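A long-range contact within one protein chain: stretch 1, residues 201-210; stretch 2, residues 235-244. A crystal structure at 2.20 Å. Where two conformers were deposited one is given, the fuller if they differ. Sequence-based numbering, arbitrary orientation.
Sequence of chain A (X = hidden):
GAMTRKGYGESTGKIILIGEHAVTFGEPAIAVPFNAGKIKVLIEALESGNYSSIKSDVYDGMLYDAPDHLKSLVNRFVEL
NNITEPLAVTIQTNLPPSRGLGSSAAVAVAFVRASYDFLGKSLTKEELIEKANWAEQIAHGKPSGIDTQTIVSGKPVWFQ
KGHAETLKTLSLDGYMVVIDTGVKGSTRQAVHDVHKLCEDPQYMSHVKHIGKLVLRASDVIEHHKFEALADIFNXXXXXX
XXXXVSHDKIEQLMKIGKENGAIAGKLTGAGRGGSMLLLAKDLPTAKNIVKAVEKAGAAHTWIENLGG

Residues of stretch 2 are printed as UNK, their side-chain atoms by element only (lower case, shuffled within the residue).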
# COMPACT_ATOMS: atom_id res chain seq x y z
N PRO A 201 13.58 -11.17 -22.24
CA PRO A 201 12.39 -11.90 -21.82
C PRO A 201 11.10 -11.38 -22.46
O PRO A 201 10.04 -12.00 -22.29
CB PRO A 201 12.36 -11.64 -20.30
CG PRO A 201 12.97 -10.26 -20.15
CD PRO A 201 13.86 -10.02 -21.36
N GLN A 202 11.19 -10.25 -23.17
CA GLN A 202 10.04 -9.52 -23.74
C GLN A 202 9.18 -8.77 -22.70
O GLN A 202 8.28 -8.01 -23.06
CB GLN A 202 9.16 -10.44 -24.61
CG GLN A 202 8.42 -9.70 -25.71
CD GLN A 202 7.70 -10.63 -26.67
OE1 GLN A 202 7.08 -11.61 -26.26
NE2 GLN A 202 7.78 -10.33 -27.96
N TYR A 203 9.47 -8.96 -21.41
CA TYR A 203 8.90 -8.16 -20.33
C TYR A 203 9.37 -6.69 -20.39
O TYR A 203 8.72 -5.80 -19.84
CB TYR A 203 9.26 -8.80 -18.99
CG TYR A 203 9.01 -7.95 -17.75
CD1 TYR A 203 7.71 -7.69 -17.31
CD2 TYR A 203 10.07 -7.45 -17.00
CE1 TYR A 203 7.48 -6.93 -16.16
CE2 TYR A 203 9.84 -6.69 -15.85
CZ TYR A 203 8.55 -6.43 -15.44
OH TYR A 203 8.34 -5.68 -14.30
N MET A 204 10.50 -6.44 -21.06
CA MET A 204 11.06 -5.09 -21.21
C MET A 204 10.14 -4.18 -22.00
O MET A 204 10.02 -2.99 -21.70
CB MET A 204 12.43 -5.14 -21.90
CG MET A 204 13.56 -5.65 -21.02
SD MET A 204 13.67 -4.83 -19.41
CE MET A 204 13.69 -3.10 -19.91
N SER A 205 9.52 -4.74 -23.03
CA SER A 205 8.58 -4.00 -23.87
C SER A 205 7.30 -3.65 -23.10
O SER A 205 6.72 -2.59 -23.34
CB SER A 205 8.25 -4.79 -25.14
OG SER A 205 7.89 -6.12 -24.81
N HIS A 206 6.87 -4.51 -22.19
CA HIS A 206 5.72 -4.22 -21.33
C HIS A 206 6.00 -3.04 -20.39
O HIS A 206 5.14 -2.19 -20.19
CB HIS A 206 5.27 -5.43 -20.50
CG HIS A 206 4.15 -5.13 -19.55
ND1 HIS A 206 2.91 -4.69 -19.97
CD2 HIS A 206 4.07 -5.23 -18.20
CE1 HIS A 206 2.13 -4.51 -18.93
NE2 HIS A 206 2.80 -4.83 -17.84
N VAL A 207 7.20 -3.01 -19.83
CA VAL A 207 7.62 -1.94 -18.93
C VAL A 207 7.83 -0.66 -19.71
O VAL A 207 7.56 0.43 -19.21
CB VAL A 207 8.93 -2.29 -18.17
CG1 VAL A 207 9.21 -1.24 -17.10
CG2 VAL A 207 8.84 -3.67 -17.53
N LYS A 208 8.34 -0.79 -20.93
CA LYS A 208 8.42 0.34 -21.86
C LYS A 208 7.02 0.90 -22.11
O LYS A 208 6.80 2.11 -22.03
CB LYS A 208 9.10 -0.09 -23.17
CG LYS A 208 9.08 0.98 -24.27
CD LYS A 208 10.02 0.63 -25.42
CE LYS A 208 10.16 1.79 -26.41
NZ LYS A 208 11.17 1.52 -27.50
N HIS A 209 6.05 0.01 -22.35
CA HIS A 209 4.68 0.44 -22.66
C HIS A 209 3.93 1.04 -21.47
O HIS A 209 3.16 1.98 -21.65
CB HIS A 209 3.86 -0.70 -23.27
CG HIS A 209 4.45 -1.27 -24.52
ND1 HIS A 209 4.28 -2.59 -24.88
CD2 HIS A 209 5.25 -0.72 -25.46
CE1 HIS A 209 4.94 -2.82 -26.01
NE2 HIS A 209 5.54 -1.70 -26.38
N ILE A 210 4.13 0.51 -20.26
CA ILE A 210 3.39 1.08 -19.13
C ILE A 210 3.88 2.52 -18.87
O ILE A 210 3.14 3.36 -18.38
CB ILE A 210 3.39 0.19 -17.84
CG1 ILE A 210 4.68 0.32 -17.06
CG2 ILE A 210 3.08 -1.27 -18.16
CD1 ILE A 210 4.61 1.39 -16.03
N UNK A 235 -6.01 -1.56 -21.00
CA UNK A 235 -4.86 -1.54 -21.91
C UNK A 235 -3.61 -2.12 -21.27
O UNK A 235 -2.89 -2.89 -21.90
c UNK A 235 -5.70 0.39 -23.33
c UNK A 235 -5.27 1.50 -24.28
o UNK A 235 -6.06 2.46 -24.45
c UNK A 235 -4.58 -0.12 -22.44
o UNK A 235 -4.18 1.40 -24.90
N UNK A 236 -3.35 -1.76 -20.01
CA UNK A 236 -2.22 -2.29 -19.24
C UNK A 236 -2.28 -3.81 -19.19
O UNK A 236 -1.29 -4.49 -19.45
s UNK A 236 -1.83 -0.04 -17.54
c UNK A 236 -2.22 -1.78 -17.80
N UNK A 237 -3.45 -4.32 -18.85
CA UNK A 237 -3.63 -5.76 -18.67
C UNK A 237 -3.46 -6.55 -19.96
O UNK A 237 -2.76 -7.57 -19.97
c UNK A 237 -5.13 -7.50 -17.65
c UNK A 237 -5.00 -6.08 -18.08
c UNK A 237 -4.64 -9.34 -16.54
n UNK A 237 -5.63 -9.62 -17.37
c UNK A 237 -5.95 -8.49 -18.09
n UNK A 237 -4.31 -8.07 -16.70
N UNK A 238 -4.11 -6.08 -21.03
CA UNK A 238 -3.99 -6.67 -22.35
C UNK A 238 -2.54 -6.66 -22.82
O UNK A 238 -2.06 -7.66 -23.36
c UNK A 238 -4.89 -5.91 -23.35
N UNK A 239 -1.85 -5.54 -22.60
CA UNK A 239 -0.43 -5.44 -22.93
C UNK A 239 0.39 -6.50 -22.20
O UNK A 239 1.21 -7.17 -22.83
c UNK A 239 1.54 -3.84 -23.13
o UNK A 239 1.70 -3.48 -24.32
c UNK A 239 0.12 -4.04 -22.60
o UNK A 239 2.50 -4.06 -22.36
N UNK A 240 0.16 -6.65 -20.90
CA UNK A 240 0.85 -7.67 -20.10
C UNK A 240 0.61 -9.07 -20.66
O UNK A 240 1.54 -9.85 -20.84
c UNK A 240 0.23 -8.84 -16.42
c UNK A 240 0.41 -7.64 -18.63
c UNK A 240 2.48 -8.43 -17.43
c UNK A 240 1.01 -8.72 -17.71
N UNK A 241 -0.66 -9.37 -20.93
CA UNK A 241 -1.08 -10.69 -21.40
C UNK A 241 -0.57 -10.99 -22.80
O UNK A 241 -0.21 -12.12 -23.11
c UNK A 241 -2.60 -10.81 -21.39
n UNK A 241 -5.92 -12.87 -21.65
c UNK A 241 -4.44 -11.76 -19.97
c UNK A 241 -3.25 -10.79 -20.03
c UNK A 241 -5.46 -11.55 -21.09
N UNK A 242 -0.57 -9.97 -23.65
CA UNK A 242 -0.03 -10.08 -25.00
C UNK A 242 1.44 -10.47 -24.98
O UNK A 242 1.89 -11.25 -25.82
c UNK A 242 -0.22 -8.75 -25.73
N UNK A 243 2.19 -9.94 -24.01
CA UNK A 243 3.65 -10.03 -24.01
C UNK A 243 4.23 -11.04 -23.02
O UNK A 243 5.44 -11.23 -22.99
c UNK A 243 4.57 -6.27 -24.39
c UNK A 243 4.07 -7.63 -24.85
c UNK A 243 4.26 -8.65 -23.73
c UNK A 243 4.77 -8.09 -26.14
N UNK A 244 3.40 -11.67 -22.19
CA UNK A 244 3.91 -12.62 -21.21
C UNK A 244 3.03 -13.85 -21.05
O UNK A 244 1.83 -13.83 -21.39
o UNK A 244 2.79 -11.63 -19.30
c UNK A 244 4.07 -11.97 -19.82
c UNK A 244 4.93 -10.71 -19.89

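Position 235 carries three carbons in a row, the third holding two oxygens, and stays out of reach of stretch 1. A carboxylate on a two-carbon stem is Glu-235. Position 236 has one carbon and one sulfur, so it is Cys-236; its side chain keeps back, but its backbone O lies 3.5 Å from His-206 CE1, near the plane of the imidazole.

Position 237 shows one carbon leading to a five-membered ring of three carbons and two nitrogens: His-237, turned away from stretch 1 and bonded elsewhere in the structure. Position 238 has a single carbon, also directed away, and is Ala-238.

Position 239 holds two carbons, the second bearing two oxygens. One oxygen lies 2.5 Å from ND1 of His-206, the other 2.8 Å from ND1 of His-209. The short stem and carboxylate make this Asp-239. His-206 ND1 donates to OD1 of Asp-239 at 2.5 Å, nearly straight at 168°; the bond from His-209 ND1 to Asp-239 OD2, 2.8 Å, is bent to 128° and weak.

Position 240 has four carbons forked at the second, with CB 3.6 Å from His-206 CE1 over one face of the ring. This is Leu-240, and its CD1 rests 3.9 Å from the centroid of the His-206 ring, a CH-pi contact. Position 241, four carbons in a row ending in nitrogen, is Lys-241; its CA-to-CB bond points away from stretch 1 and the residue is exposed. Position 242, one carbon, is Ala-242, with no contact.

Position 243 again has four carbons forked at the second, but here CA-to-CB points toward stretch 1, and one terminal carbon lies 3.3 Å from Ser-205 OG. It is Leu-243, whose CD1 is also 3.7 Å from His-209 ND1, while its CD2 is 3.9 Å from Gln-202 CD. Position 244 has one carbon carrying an oxygen and a carbon: Thr-244, the first residue to leave helical geometry, its OG1 donating to Leu-240 O at 2.7 Å.

The two helices run nearly antiparallel, at 166°, with axes 9.3 Å apart at closest approach. Spacings of three and four residues bring 236, 239, 240 and 243 to the contact, and His-206 fits as a knob among them. Its ring serves two chemistries at once: the edge takes the polar partners, the face takes aliphatic carbon. One carboxylate receives both histidines, one helical turn apart, and Leu-243 covers the neighbouring surface from Gln-202 to His-209. The rule is a polar pairing set beside leucine packing.

Stretch 2 235-244: ECHADLKALT
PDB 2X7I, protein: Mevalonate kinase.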